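Local atomic coordinates of glucosamine-6-phosphate deaminase (PDB entry 1J5X), a protein that is an alpha/beta protein of the SIS domain family, built around two parallel beta-sheets with helices packed against them. Residues A[26-31]-A[188-193]; A[129-134]-A[145-150]; A[194-199]-A[299-304]. All blocks are in the same frame, centred on the assembly; numbering follows the deposited sequence.

Contact 1: A[26-31]-A[188-193]; sequences ELKKFF and ELVGYS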
ATOM      1  N   GLU A  26     -11.155  -7.776  11.641  1.00 28.76           N
ATOM      2  CA  GLU A  26     -12.335  -7.391  10.898  1.00 26.75           C
ATOM      3  C   GLU A  26     -12.291  -7.613   9.393  1.00 24.16           C
ATOM      4  O   GLU A  26     -13.257  -7.351   8.689  1.00 23.06           O
ATOM      5  CB  GLU A  26     -12.593  -5.903  11.174  1.00 31.61           C
ATOM      6  CG  GLU A  26     -12.439  -5.567  12.684  1.00 36.49           C
ATOM      7  CD  GLU A  26     -12.980  -4.172  13.082  1.00 44.22           C
ATOM      8  OE1 GLU A  26     -13.040  -3.268  12.208  1.00 43.63           O
ATOM      9  OE2 GLU A  26     -13.331  -3.968  14.284  1.00 47.42           O
ATOM     10  N   LEU A  27     -11.167  -8.087   8.911  1.00 23.68           N
ATOM     11  CA  LEU A  27     -11.005  -8.244   7.464  1.00 25.35           C
ATOM     12  C   LEU A  27     -11.988  -9.216   6.831  1.00 26.58           C
ATOM     13  O   LEU A  27     -12.553  -8.929   5.793  1.00 26.16           O
ATOM     14  CB  LEU A  27      -9.559  -8.670   7.166  1.00 24.28           C
ATOM     15  CG  LEU A  27      -9.143  -8.674   5.686  1.00 21.77           C
ATOM     16  CD1 LEU A  27      -9.208  -7.194   5.114  1.00 21.23           C
ATOM     17  CD2 LEU A  27      -7.711  -9.240   5.621  1.00 23.50           C
ATOM     18  N   LYS A  28     -12.183 -10.370   7.465  1.00 26.32           N
ATOM     19  CA  LYS A  28     -13.114 -11.343   6.902  1.00 25.96           C
ATOM     20  C   LYS A  28     -14.514 -10.791   6.795  1.00 25.94           C
ATOM     21  O   LYS A  28     -15.238 -10.968   5.804  1.00 24.99           O
ATOM     22  CB  LYS A  28     -13.096 -12.647   7.717  1.00 27.48           C
ATOM     23  CG  LYS A  28     -13.974 -13.758   7.104  1.00 28.65           C
ATOM     24  CD  LYS A  28     -13.626 -15.116   7.739  1.00 36.68           C
ATOM     25  CE  LYS A  28     -14.401 -16.296   7.133  1.00 38.45           C
ATOM     26  NZ  LYS A  28     -15.765 -16.466   7.736  1.00 40.55           N
ATOM     27  N   LYS A  29     -14.929 -10.085   7.840  1.00 26.27           N
ATOM     28  CA  LYS A  29     -16.250  -9.488   7.799  1.00 27.78           C
ATOM     29  C   LYS A  29     -16.389  -8.475   6.670  1.00 24.29           C
ATOM     30  O   LYS A  29     -17.395  -8.436   5.963  1.00 25.21           O
ATOM     31  CB  LYS A  29     -16.513  -8.787   9.145  1.00 30.40           C
ATOM     32  CG  LYS A  29     -17.830  -8.050   9.245  1.00 38.97           C
ATOM     33  CD  LYS A  29     -17.948  -7.532  10.706  1.00 43.65           C
ATOM     34  CE  LYS A  29     -19.278  -6.850  11.005  1.00 45.84           C
ATOM     35  NZ  LYS A  29     -19.162  -6.163  12.325  1.00 47.75           N
ATOM     36  N   PHE A  30     -15.368  -7.634   6.526  1.00 24.78           N
ATOM     37  CA  PHE A  30     -15.378  -6.626   5.496  1.00 24.50           C
ATOM     38  C   PHE A  30     -15.391  -7.353   4.143  1.00 21.61           C
ATOM     39  O   PHE A  30     -16.130  -6.994   3.232  1.00 21.44           O
ATOM     40  CB  PHE A  30     -14.111  -5.759   5.610  1.00 23.74           C
ATOM     41  CG  PHE A  30     -13.832  -4.944   4.385  1.00 25.12           C
ATOM     42  CD1 PHE A  30     -14.556  -3.799   4.111  1.00 24.11           C
ATOM     43  CD2 PHE A  30     -12.830  -5.363   3.464  1.00 23.14           C
ATOM     44  CE1 PHE A  30     -14.317  -3.033   2.938  1.00 26.06           C
ATOM     45  CE2 PHE A  30     -12.575  -4.624   2.287  1.00 23.20           C
ATOM     46  CZ  PHE A  30     -13.313  -3.457   2.016  1.00 26.62           C
ATOM     47  N   PHE A  31     -14.531  -8.361   4.024  1.00 22.83           N
ATOM     48  CA  PHE A  31     -14.450  -9.104   2.756  1.00 23.52           C
ATOM     49  C   PHE A  31     -15.811  -9.683   2.369  1.00 26.41           C
ATOM     50  O   PHE A  31     -16.293  -9.519   1.219  1.00 26.50           O
ATOM     51  CB  PHE A  31     -13.426 -10.243   2.919  1.00 22.14           C
ATOM     52  CG  PHE A  31     -13.288 -11.103   1.687  1.00 22.65           C
ATOM     53  CD1 PHE A  31     -12.788 -10.574   0.492  1.00 20.77           C
ATOM     54  CD2 PHE A  31     -13.678 -12.458   1.730  1.00 27.10           C
ATOM     55  CE1 PHE A  31     -12.673 -11.368  -0.663  1.00 22.97           C
ATOM     56  CE2 PHE A  31     -13.571 -13.279   0.586  1.00 26.79           C
ATOM     57  CZ  PHE A  31     -13.075 -12.745  -0.614  1.00 24.78           C
ATOM     58  N   GLU A 188      -9.005 -17.409   0.602  1.00 21.01           N
ATOM     59  CA  GLU A 188      -7.956 -18.087   1.325  1.00 21.08           C
ATOM     60  C   GLU A 188      -7.013 -17.069   1.971  1.00 22.26           C
ATOM     61  O   GLU A 188      -6.649 -17.226   3.140  1.00 20.75           O
ATOM     62  CB  GLU A 188      -7.183 -18.993   0.355  1.00 24.46           C
ATOM     63  CG  GLU A 188      -5.881 -19.592   0.956  1.00 29.72           C
ATOM     64  CD  GLU A 188      -4.855 -19.946  -0.153  1.00 37.25           C
ATOM     65  OE1 GLU A 188      -5.240 -20.579  -1.187  1.00 38.81           O
ATOM     66  OE2 GLU A 188      -3.674 -19.572   0.004  1.00 36.12           O
ATOM     67  N   LEU A 189      -6.600 -16.039   1.233  1.00 19.09           N
ATOM     68  CA  LEU A 189      -5.662 -15.076   1.844  1.00 18.57           C
ATOM     69  C   LEU A 189      -6.321 -14.298   2.978  1.00 17.56           C
ATOM     70  O   LEU A 189      -5.698 -14.053   3.995  1.00 20.10           O
ATOM     71  CB  LEU A 189      -5.119 -14.117   0.786  1.00 17.13           C
ATOM     72  CG  LEU A 189      -4.287 -14.878  -0.265  1.00 19.46           C
ATOM     73  CD1 LEU A 189      -4.038 -14.028  -1.496  1.00 18.42           C
ATOM     74  CD2 LEU A 189      -2.978 -15.172   0.383  1.00 22.20           C
ATOM     75  N   VAL A 190      -7.566 -13.898   2.766  1.00 17.06           N
ATOM     76  CA  VAL A 190      -8.280 -13.224   3.864  1.00 18.67           C
ATOM     77  C   VAL A 190      -8.342 -14.122   5.113  1.00 21.37           C
ATOM     78  O   VAL A 190      -8.136 -13.671   6.262  1.00 21.12           O
ATOM     79  CB  VAL A 190      -9.682 -12.865   3.373  1.00 15.37           C
ATOM     80  CG1 VAL A 190     -10.593 -12.483   4.592  1.00 20.31           C
ATOM     81  CG2 VAL A 190      -9.594 -11.700   2.356  1.00 22.33           C
ATOM     82  N   GLY A 191      -8.600 -15.413   4.899  1.00 21.09           N
ATOM     83  CA  GLY A 191      -8.705 -16.349   6.022  1.00 20.90           C
ATOM     84  C   GLY A 191      -7.427 -16.529   6.770  1.00 19.98           C
ATOM     85  O   GLY A 191      -7.430 -16.875   7.971  1.00 20.84           O
ATOM     86  N   TYR A 192      -6.313 -16.300   6.044  1.00 19.76           N
ATOM     87  CA  TYR A 192      -4.965 -16.421   6.567  1.00 20.84           C
ATOM     88  C   TYR A 192      -4.466 -15.186   7.353  1.00 21.62           C
ATOM     89  O   TYR A 192      -3.436 -15.247   8.048  1.00 22.21           O
ATOM     90  CB  TYR A 192      -3.939 -16.684   5.391  1.00 22.10           C
ATOM     91  CG  TYR A 192      -2.495 -16.857   5.877  1.00 23.56           C
ATOM     92  CD1 TYR A 192      -2.176 -17.819   6.845  1.00 23.28           C
ATOM     93  CD2 TYR A 192      -1.445 -16.072   5.359  1.00 21.26           C
ATOM     94  CE1 TYR A 192      -0.866 -18.004   7.301  1.00 26.86           C
ATOM     95  CE2 TYR A 192      -0.130 -16.264   5.797  1.00 22.71           C
ATOM     96  CZ  TYR A 192       0.166 -17.220   6.766  1.00 24.53           C
ATOM     97  OH  TYR A 192       1.484 -17.391   7.205  1.00 26.41           O
ATOM     98  N   SER A 193      -5.185 -14.079   7.242  1.00 23.13           N
ATOM     99  CA  SER A 193      -4.703 -12.819   7.853  1.00 23.89           C
ATOM    100  C   SER A 193      -4.447 -12.854   9.374  1.00 22.57           C
ATOM    101  O   SER A 193      -3.424 -12.319   9.842  1.00 21.56           O
ATOM    102  CB  SER A 193      -5.611 -11.635   7.423  1.00 26.33           C
ATOM    103  OG  SER A 193      -6.862 -11.654   8.086  1.00 35.73           O
TER
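V190 sets both of its methyl groups against helix 27-35, and the tight part of the contact is built around it. CG1 rests on the backbone of K28, 3.6 Å from the CA atom of K28. CG2 sits over one face of the F31 ring, 4.0 Å from the ring centroid and 21° off the normal. This is a CH-pi contact. The methyl is displaced toward the rim, and its nearest ring atom is CG of F31, at 3.8 Å. In V190, CG1 is anti to the backbone N (chi1 166°), with CG2 beside that N; CG2 is the branch over the F31 ring, and CG1 lies against K28 and also nears L27. L27 adds a second patch, against S193, about one turn after V190 on helix 184-205. CD2 of L27 lies 3.6 Å from OG of S193 and 3.7 Å from CB of S193.

The arrangement is a helix pair, close to antiparallel. The short axes pass 9.4 Å apart at 152°. No hydrogen bond joins the two segments, so the contact is van der Waals packing. The S193 hydroxyl has the carbonyl of Q23, in helix 15-25, as a hydrogen-bond partner. On the inner side, M166 of helix 162-179 touches L27, and L169 of the same helix touches F31.

The other side is looser and faces solvent. K28 gives only the base of its side chain, with CB 4.0 Å from CG1 of V190. The rest of the chain leads away, and NZ forms a salt bridge with E32 on its own helix.

Contact 2: A[129-134]-A[145-150]; sequences RTIGIT and SDLPLV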
ATOM      1  N   ARG A 129     -13.887  10.166 -17.186  1.00 23.59           N
ATOM      2  CA  ARG A 129     -14.903   9.918 -16.165  1.00 25.71           C
ATOM      3  C   ARG A 129     -14.149   9.516 -14.880  1.00 24.73           C
ATOM      4  O   ARG A 129     -13.183   8.707 -14.911  1.00 23.81           O
ATOM      5  CB  ARG A 129     -15.855   8.822 -16.612  1.00 29.19           C
ATOM      6  CG  ARG A 129     -16.939   8.577 -15.560  1.00 37.46           C
ATOM      7  CD  ARG A 129     -18.027   7.650 -16.014  1.00 43.89           C
ATOM      8  NE  ARG A 129     -18.718   8.148 -17.197  1.00 49.54           N
ATOM      9  CZ  ARG A 129     -19.920   7.696 -17.576  1.00 54.93           C
ATOM     10  NH1 ARG A 129     -20.539   6.745 -16.850  1.00 55.42           N
ATOM     11  NH2 ARG A 129     -20.510   8.182 -18.672  1.00 56.35           N
ATOM     12  N   THR A 130     -14.564  10.087 -13.749  1.00 19.80           N
ATOM     13  CA  THR A 130     -13.884   9.820 -12.497  1.00 20.97           C
ATOM     14  C   THR A 130     -14.611   8.964 -11.493  1.00 21.25           C
ATOM     15  O   THR A 130     -15.851   9.080 -11.272  1.00 22.58           O
ATOM     16  CB  THR A 130     -13.477  11.155 -11.785  1.00 19.48           C
ATOM     17  OG1 THR A 130     -14.698  11.880 -11.424  1.00 22.44           O
ATOM     18  CG2 THR A 130     -12.652  12.048 -12.737  1.00 20.78           C
ATOM     19  N   ILE A 131     -13.836   8.087 -10.855  1.00 20.29           N
ATOM     20  CA  ILE A 131     -14.365   7.229  -9.820  1.00 20.89           C
ATOM     21  C   ILE A 131     -13.804   7.748  -8.509  1.00 19.98           C
ATOM     22  O   ILE A 131     -12.589   7.846  -8.344  1.00 17.61           O
ATOM     23  CB  ILE A 131     -13.937   5.771 -10.008  1.00 21.61           C
ATOM     24  CG1 ILE A 131     -14.636   5.186 -11.263  1.00 26.43           C
ATOM     25  CG2 ILE A 131     -14.288   4.969  -8.755  1.00 22.35           C
ATOM     26  CD1 ILE A 131     -13.871   3.938 -11.781  1.00 29.44           C
ATOM     27  N   GLY A 132     -14.698   8.060  -7.549  1.00 18.96           N
ATOM     28  CA  GLY A 132     -14.229   8.613  -6.300  1.00 20.39           C
ATOM     29  C   GLY A 132     -14.042   7.615  -5.187  1.00 23.31           C
ATOM     30  O   GLY A 132     -14.997   7.247  -4.519  1.00 24.34           O
ATOM     31  N   ILE A 133     -12.803   7.219  -4.907  1.00 18.27           N
ATOM     32  CA  ILE A 133     -12.596   6.248  -3.838  1.00 18.13           C
ATOM     33  C   ILE A 133     -12.367   7.002  -2.527  1.00 19.02           C
ATOM     34  O   ILE A 133     -11.366   7.704  -2.403  1.00 17.41           O
ATOM     35  CB  ILE A 133     -11.360   5.411  -4.124  1.00 17.33           C
ATOM     36  CG1 ILE A 133     -11.532   4.681  -5.468  1.00 24.44           C
ATOM     37  CG2 ILE A 133     -11.051   4.431  -2.957  1.00 19.71           C
ATOM     38  CD1 ILE A 133     -12.595   3.581  -5.476  1.00 25.91           C
ATOM     39  N   THR A 134     -13.238   6.788  -1.526  1.00 18.25           N
ATOM     40  CA  THR A 134     -13.057   7.505  -0.257  1.00 18.45           C
ATOM     41  C   THR A 134     -13.797   6.705   0.827  1.00 19.86           C
ATOM     42  O   THR A 134     -14.582   5.808   0.500  1.00 20.06           O
ATOM     43  CB  THR A 134     -13.747   8.923  -0.359  1.00 19.00           C
ATOM     44  OG1 THR A 134     -13.643   9.612   0.899  1.00 19.46           O
ATOM     45  CG2 THR A 134     -15.120   8.800  -0.734  1.00 19.69           C
ATOM     46  N   SER A 145     -17.196  13.440  -7.746  1.00 21.34           N
ATOM     47  CA  SER A 145     -16.684  12.480  -8.717  1.00 25.34           C
ATOM     48  C   SER A 145     -17.892  12.003  -9.515  1.00 25.85           C
ATOM     49  O   SER A 145     -19.043  12.114  -9.051  1.00 26.05           O
ATOM     50  CB  SER A 145     -16.011  11.312  -7.999  1.00 22.95           C
ATOM     51  OG  SER A 145     -16.915  10.601  -7.128  1.00 23.13           O
ATOM     52  N   ASP A 146     -17.657  11.481 -10.714  1.00 22.37           N
ATOM     53  CA  ASP A 146     -18.730  10.966 -11.530  1.00 25.05           C
ATOM     54  C   ASP A 146     -19.359   9.697 -10.966  1.00 26.18           C
ATOM     55  O   ASP A 146     -20.575   9.495 -11.086  1.00 26.08           O
ATOM     56  CB  ASP A 146     -18.228  10.634 -12.938  1.00 25.12           C
ATOM     57  CG  ASP A 146     -17.863  11.857 -13.738  1.00 30.29           C
ATOM     58  OD1 ASP A 146     -18.642  12.826 -13.717  1.00 30.26           O
ATOM     59  OD2 ASP A 146     -16.809  11.862 -14.405  1.00 28.94           O
ATOM     60  N   LEU A 147     -18.536   8.851 -10.340  1.00 22.59           N
ATOM     61  CA  LEU A 147     -18.961   7.551  -9.833  1.00 25.47           C
ATOM     62  C   LEU A 147     -18.305   7.360  -8.467  1.00 27.43           C
ATOM     63  O   LEU A 147     -17.156   6.882  -8.342  1.00 24.62           O
ATOM     64  CB  LEU A 147     -18.472   6.434 -10.797  1.00 28.91           C
ATOM     65  CG  LEU A 147     -19.039   6.414 -12.227  1.00 29.95           C
ATOM     66  CD1 LEU A 147     -18.236   5.464 -13.110  1.00 33.93           C
ATOM     67  CD2 LEU A 147     -20.488   5.985 -12.194  1.00 29.46           C
ATOM     68  N   PRO A 148     -18.992   7.786  -7.413  1.00 25.17           N
ATOM     69  CA  PRO A 148     -18.410   7.625  -6.088  1.00 25.52           C
ATOM     70  C   PRO A 148     -18.424   6.175  -5.652  1.00 25.00           C
ATOM     71  O   PRO A 148     -19.323   5.430  -6.004  1.00 25.09           O
ATOM     72  CB  PRO A 148     -19.308   8.514  -5.205  1.00 26.16           C
ATOM     73  CG  PRO A 148     -20.633   8.436  -5.935  1.00 26.79           C
ATOM     74  CD  PRO A 148     -20.238   8.590  -7.374  1.00 24.51           C
ATOM     75  N   LEU A 149     -17.417   5.777  -4.896  1.00 24.98           N
ATOM     76  CA  LEU A 149     -17.324   4.417  -4.395  1.00 23.90           C
ATOM     77  C   LEU A 149     -16.868   4.609  -2.971  1.00 23.94           C
ATOM     78  O   LEU A 149     -15.673   4.705  -2.693  1.00 22.95           O
ATOM     79  CB  LEU A 149     -16.259   3.614  -5.189  1.00 28.02           C
ATOM     80  CG  LEU A 149     -15.954   2.213  -4.636  1.00 31.49           C
ATOM     81  CD1 LEU A 149     -17.266   1.506  -4.257  1.00 30.36           C
ATOM     82  CD2 LEU A 149     -15.165   1.399  -5.681  1.00 35.23           C
ATOM     83  N   VAL A 150     -17.833   4.720  -2.061  1.00 21.73           N
ATOM     84  CA  VAL A 150     -17.515   4.925  -0.685  1.00 20.92           C
ATOM     85  C   VAL A 150     -17.312   3.578   0.021  1.00 18.66           C
ATOM     86  O   VAL A 150     -18.187   2.707  -0.024  1.00 22.24           O
ATOM     87  CB  VAL A 150     -18.653   5.708  -0.002  1.00 21.60           C
ATOM     88  CG1 VAL A 150     -18.220   6.047   1.421  1.00 26.51           C
ATOM     89  CG2 VAL A 150     -18.960   6.998  -0.799  1.00 25.32           C
TER
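T130 OG1 is gripped from two directions. It accepts a nearly straight hydrogen bond from D146 N (3.1 Å, 163°), and it is hydrogen-bonded to N120 OD1 of helix 114-125. The D146 side chain answers on the backbone of T130. Its OD2 takes the N-H of T130 at 2.9 Å, on the anti side of the carboxylate and 19° out of its plane. The pair is thus bonded both ways. R129 lays its aliphatic part across D146, with CG 3.5 Å from D146 OD2, and its CD meets L147 CD1.

Beyond this point the two strands run parallel. L147 N bonds to T130 O, G132 N to L147 O (2.8 Å) and L149 N to G132 O. The last bond of the series, T134 N to L149 O, is weak at 3.4 Å. Helix 140-144 connects the strands, which makes a beta-alpha-beta unit at one border of the five-stranded parallel sheet of the SIS domain. Strand 147-150 is the outermost strand there, and strand 102-107 bonds to the other side of 128-134.

I131, I133, L147 and L149 share one face of the sheet. I133 and L149 lie side by side and point the same way. CD1 of I133 and CD2 of L149 are 3.4 Å apart, tighter than usual van der Waals contact. On the other face S145 packs over G132, with CB 3.5 Å from G132 N. The S145 hydroxyl is bonded to the carbonyl of L141.

Contact 3: A[194-199]-A[299-304]; sequences PEFFDI and IPVSND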
ATOM      1  N   PRO A 194      -5.302 -13.551  10.161  1.00 24.38           N
ATOM      2  CA  PRO A 194      -5.005 -13.550  11.608  1.00 22.42           C
ATOM      3  C   PRO A 194      -3.671 -14.211  11.933  1.00 23.98           C
ATOM      4  O   PRO A 194      -2.831 -13.677  12.673  1.00 23.87           O
ATOM      5  CB  PRO A 194      -6.206 -14.311  12.210  1.00 24.36           C
ATOM      6  CG  PRO A 194      -7.371 -13.978  11.228  1.00 20.66           C
ATOM      7  CD  PRO A 194      -6.708 -13.962   9.860  1.00 21.26           C
ATOM      8  N   GLU A 195      -3.445 -15.408  11.371  1.00 23.74           N
ATOM      9  CA  GLU A 195      -2.188 -16.096  11.619  1.00 26.08           C
ATOM     10  C   GLU A 195      -1.024 -15.266  11.047  1.00 24.71           C
ATOM     11  O   GLU A 195       0.041 -15.146  11.653  1.00 25.31           O
ATOM     12  CB  GLU A 195      -2.211 -17.498  10.964  1.00 27.12           C
ATOM     13  CG  GLU A 195      -0.858 -18.227  10.963  1.00 31.42           C
ATOM     14  CD  GLU A 195      -0.958 -19.700  10.519  1.00 34.58           C
ATOM     15  OE1 GLU A 195      -2.001 -20.101   9.951  1.00 35.75           O
ATOM     16  OE2 GLU A 195       0.025 -20.436  10.724  1.00 37.65           O
ATOM     17  N   PHE A 196      -1.240 -14.685   9.872  1.00 23.89           N
ATOM     18  CA  PHE A 196      -0.178 -13.874   9.237  1.00 23.46           C
ATOM     19  C   PHE A 196       0.229 -12.743  10.176  1.00 21.22           C
ATOM     20  O   PHE A 196       1.425 -12.464  10.378  1.00 25.21           O
ATOM     21  CB  PHE A 196      -0.694 -13.249   7.911  1.00 20.58           C
ATOM     22  CG  PHE A 196       0.328 -12.389   7.205  1.00 22.27           C
ATOM     23  CD1 PHE A 196       1.549 -12.928   6.777  1.00 21.36           C
ATOM     24  CD2 PHE A 196       0.061 -11.025   6.912  1.00 21.41           C
ATOM     25  CE1 PHE A 196       2.462 -12.139   6.081  1.00 21.90           C
ATOM     26  CE2 PHE A 196       0.999 -10.253   6.214  1.00 18.20           C
ATOM     27  CZ  PHE A 196       2.162 -10.797   5.810  1.00 20.50           C
ATOM     28  N   PHE A 197      -0.783 -12.113  10.745  1.00 23.53           N
ATOM     29  CA  PHE A 197      -0.593 -10.995  11.665  1.00 23.23           C
ATOM     30  C   PHE A 197       0.173 -11.442  12.914  1.00 24.15           C
ATOM     31  O   PHE A 197       1.192 -10.844  13.297  1.00 22.02           O
ATOM     32  CB  PHE A 197      -1.952 -10.412  12.033  1.00 25.12           C
ATOM     33  CG  PHE A 197      -1.871  -9.298  13.070  1.00 27.53           C
ATOM     34  CD1 PHE A 197      -1.785  -9.595  14.440  1.00 31.12           C
ATOM     35  CD2 PHE A 197      -1.827  -7.959  12.670  1.00 30.21           C
ATOM     36  CE1 PHE A 197      -1.646  -8.559  15.405  1.00 32.43           C
ATOM     37  CE2 PHE A 197      -1.690  -6.925  13.612  1.00 29.98           C
ATOM     38  CZ  PHE A 197      -1.599  -7.216  14.975  1.00 31.10           C
ATOM     39  N   ASP A 198      -0.277 -12.544  13.528  1.00 25.60           N
ATOM     40  CA  ASP A 198       0.376 -13.033  14.733  1.00 25.59           C
ATOM     41  C   ASP A 198       1.815 -13.454  14.477  1.00 24.21           C
ATOM     42  O   ASP A 198       2.675 -13.193  15.296  1.00 26.64           O
ATOM     43  CB  ASP A 198      -0.448 -14.193  15.378  1.00 25.16           C
ATOM     44  CG  ASP A 198      -1.860 -13.757  15.807  1.00 31.98           C
ATOM     45  OD1 ASP A 198      -2.112 -12.547  16.043  1.00 32.12           O
ATOM     46  OD2 ASP A 198      -2.749 -14.631  15.930  1.00 35.87           O
ATOM     47  N   ILE A 199       2.100 -14.109  13.348  1.00 24.49           N
ATOM     48  CA  ILE A 199       3.467 -14.488  13.047  1.00 23.86           C
ATOM     49  C   ILE A 199       4.296 -13.197  12.880  1.00 23.30           C
ATOM     50  O   ILE A 199       5.460 -13.104  13.339  1.00 24.34           O
ATOM     51  CB  ILE A 199       3.574 -15.342  11.705  1.00 21.59           C
ATOM     52  CG1 ILE A 199       2.935 -16.742  11.930  1.00 25.43           C
ATOM     53  CG2 ILE A 199       5.042 -15.437  11.256  1.00 23.90           C
ATOM     54  CD1 ILE A 199       2.745 -17.616  10.649  1.00 23.00           C
ATOM     55  N   ILE A 299       8.481 -14.572   7.396  1.00 25.17           N
ATOM     56  CA  ILE A 299       7.053 -14.416   7.645  1.00 24.24           C
ATOM     57  C   ILE A 299       6.374 -14.979   6.381  1.00 25.53           C
ATOM     58  O   ILE A 299       6.228 -14.308   5.342  1.00 24.48           O
ATOM     59  CB  ILE A 299       6.656 -12.923   7.809  1.00 24.89           C
ATOM     60  CG1 ILE A 299       7.378 -12.280   9.011  1.00 24.42           C
ATOM     61  CG2 ILE A 299       5.171 -12.804   8.060  1.00 22.30           C
ATOM     62  CD1 ILE A 299       7.022 -10.701   9.108  1.00 25.70           C
ATOM     63  N   PRO A 300       5.901 -16.233   6.451  1.00 25.44           N
ATOM     64  CA  PRO A 300       5.264 -16.869   5.312  1.00 24.48           C
ATOM     65  C   PRO A 300       3.956 -16.263   4.909  1.00 24.03           C
ATOM     66  O   PRO A 300       3.148 -15.912   5.760  1.00 22.90           O
ATOM     67  CB  PRO A 300       5.047 -18.327   5.780  1.00 25.36           C
ATOM     68  CG  PRO A 300       5.897 -18.433   7.031  1.00 31.10           C
ATOM     69  CD  PRO A 300       5.758 -17.065   7.646  1.00 28.23           C
ATOM     70  N   VAL A 301       3.781 -16.157   3.591  1.00 20.70           N
ATOM     71  CA  VAL A 301       2.541 -15.714   2.973  1.00 19.48           C
ATOM     72  C   VAL A 301       2.748 -15.988   1.488  1.00 20.77           C
ATOM     73  O   VAL A 301       3.910 -15.983   1.038  1.00 20.21           O
ATOM     74  CB  VAL A 301       2.251 -14.234   3.224  1.00 19.43           C
ATOM     75  CG1 VAL A 301       3.386 -13.347   2.585  1.00 19.49           C
ATOM     76  CG2 VAL A 301       0.871 -13.902   2.638  1.00 19.92           C
ATOM     77  N   SER A 302       1.665 -16.229   0.735  1.00 18.42           N
ATOM     78  CA  SER A 302       1.796 -16.532  -0.703  1.00 20.98           C
ATOM     79  C   SER A 302       2.698 -15.539  -1.434  1.00 20.46           C
ATOM     80  O   SER A 302       2.605 -14.337  -1.198  1.00 21.16           O
ATOM     81  CB  SER A 302       0.425 -16.503  -1.367  1.00 19.95           C
ATOM     82  OG  SER A 302       0.496 -16.496  -2.785  1.00 21.53           O
ATOM     83  N   ASN A 303       3.497 -16.032  -2.373  1.00 16.34           N
ATOM     84  CA  ASN A 303       4.371 -15.143  -3.149  1.00 18.59           C
ATOM     85  C   ASN A 303       3.701 -14.706  -4.443  1.00 18.87           C
ATOM     86  O   ASN A 303       4.322 -14.070  -5.320  1.00 19.99           O
ATOM     87  CB  ASN A 303       5.720 -15.805  -3.435  1.00 20.51           C
ATOM     88  CG  ASN A 303       6.493 -16.075  -2.160  1.00 25.47           C
ATOM     89  OD1 ASN A 303       6.409 -15.290  -1.206  1.00 20.52           O
ATOM     90  ND2 ASN A 303       7.253 -17.168  -2.130  1.00 25.62           N
ATOM     91  N   ASP A 304       2.415 -14.986  -4.540  1.00 18.46           N
ATOM     92  CA  ASP A 304       1.666 -14.575  -5.724  1.00 20.80           C
ATOM     93  C   ASP A 304       1.227 -13.123  -5.486  1.00 18.67           C
ATOM     94  O   ASP A 304       1.037 -12.724  -4.316  1.00 18.32           O
ATOM     95  CB  ASP A 304       0.418 -15.406  -5.887  1.00 27.09           C
ATOM     96  CG  ASP A 304      -0.394 -14.949  -7.034  1.00 30.08           C
ATOM     97  OD1 ASP A 304      -1.506 -14.468  -6.764  1.00 29.05           O
ATOM     98  OD2 ASP A 304       0.110 -15.017  -8.202  1.00 33.93           O
TER
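This contact is a small apolar seam between a helix and an extended loop, in the part of the protein built on the four-stranded sheet. F196 and I199 come from helix 184-205. They meet I299, P300 and V301, in the loop between strand 289-293 and helix 313-326. The two helix residues are three apart, which sets them on the same flank of the helix.

The ring of F196 does most of the touching, through its CD1-CE1 side. CE1 lies 3.4 Å from I299 CG2 and 3.5 Å from V301 CB. The loop residues take different positions around the ring. CG2 of V301 is over one face. The carbonyl oxygen of P300 is at the edge, near the ring plane, 3.5 Å from F196 CD1. I299 CG2 approaches obliquely. The P300 oxygen also accepts a hydrogen bond from the hydroxyl of Y192, one turn earlier on the helix.

I199 continues the seam. Its CG2 touches P300 CD at 4.0 Å and I299 CG2 at 4.1 Å. The side chains of I199 and I299 slide past each other in opposite directions, while I199 and P300 cross at about a right angle. No hydrogen bond links the two segments.

After V301 the loop leaves residues 194-199 behind, and S302 packs on R185 at the start of helix 184-205. D304 N bonds to S302 OG at 3.0 Å, forming an ST turn.

I299 is tied to strand 289-293 by backbone hydrogen bonding with E292, and its side chain also reaches S200 and V203 farther along helix 184-205. L310 of the loop and V313 and P314 of helix 313-326 also pack on F196. F197 points away from the loop and packs on helices 15-25 and 313-326.

Contacts 1 and 3 both use helix 184-205, on consecutive segments, and their centres are 12 Å apart. They touch through Y192 and the P300-V301 part of the loop. Contact 2 lies far from both, with its centre 25 Å from that of contact 1 and 32 Å from that of contact 3. It belongs to the five-stranded sheet, and it falls in the chain between the two segments of contact 1. Contact 3 follows both in sequence and lies across the chain's centre from contact 2. Helix 184-205 therefore joins helix 27-35, near the N-terminus, to the loop that follows the last strand of the four-stranded sheet.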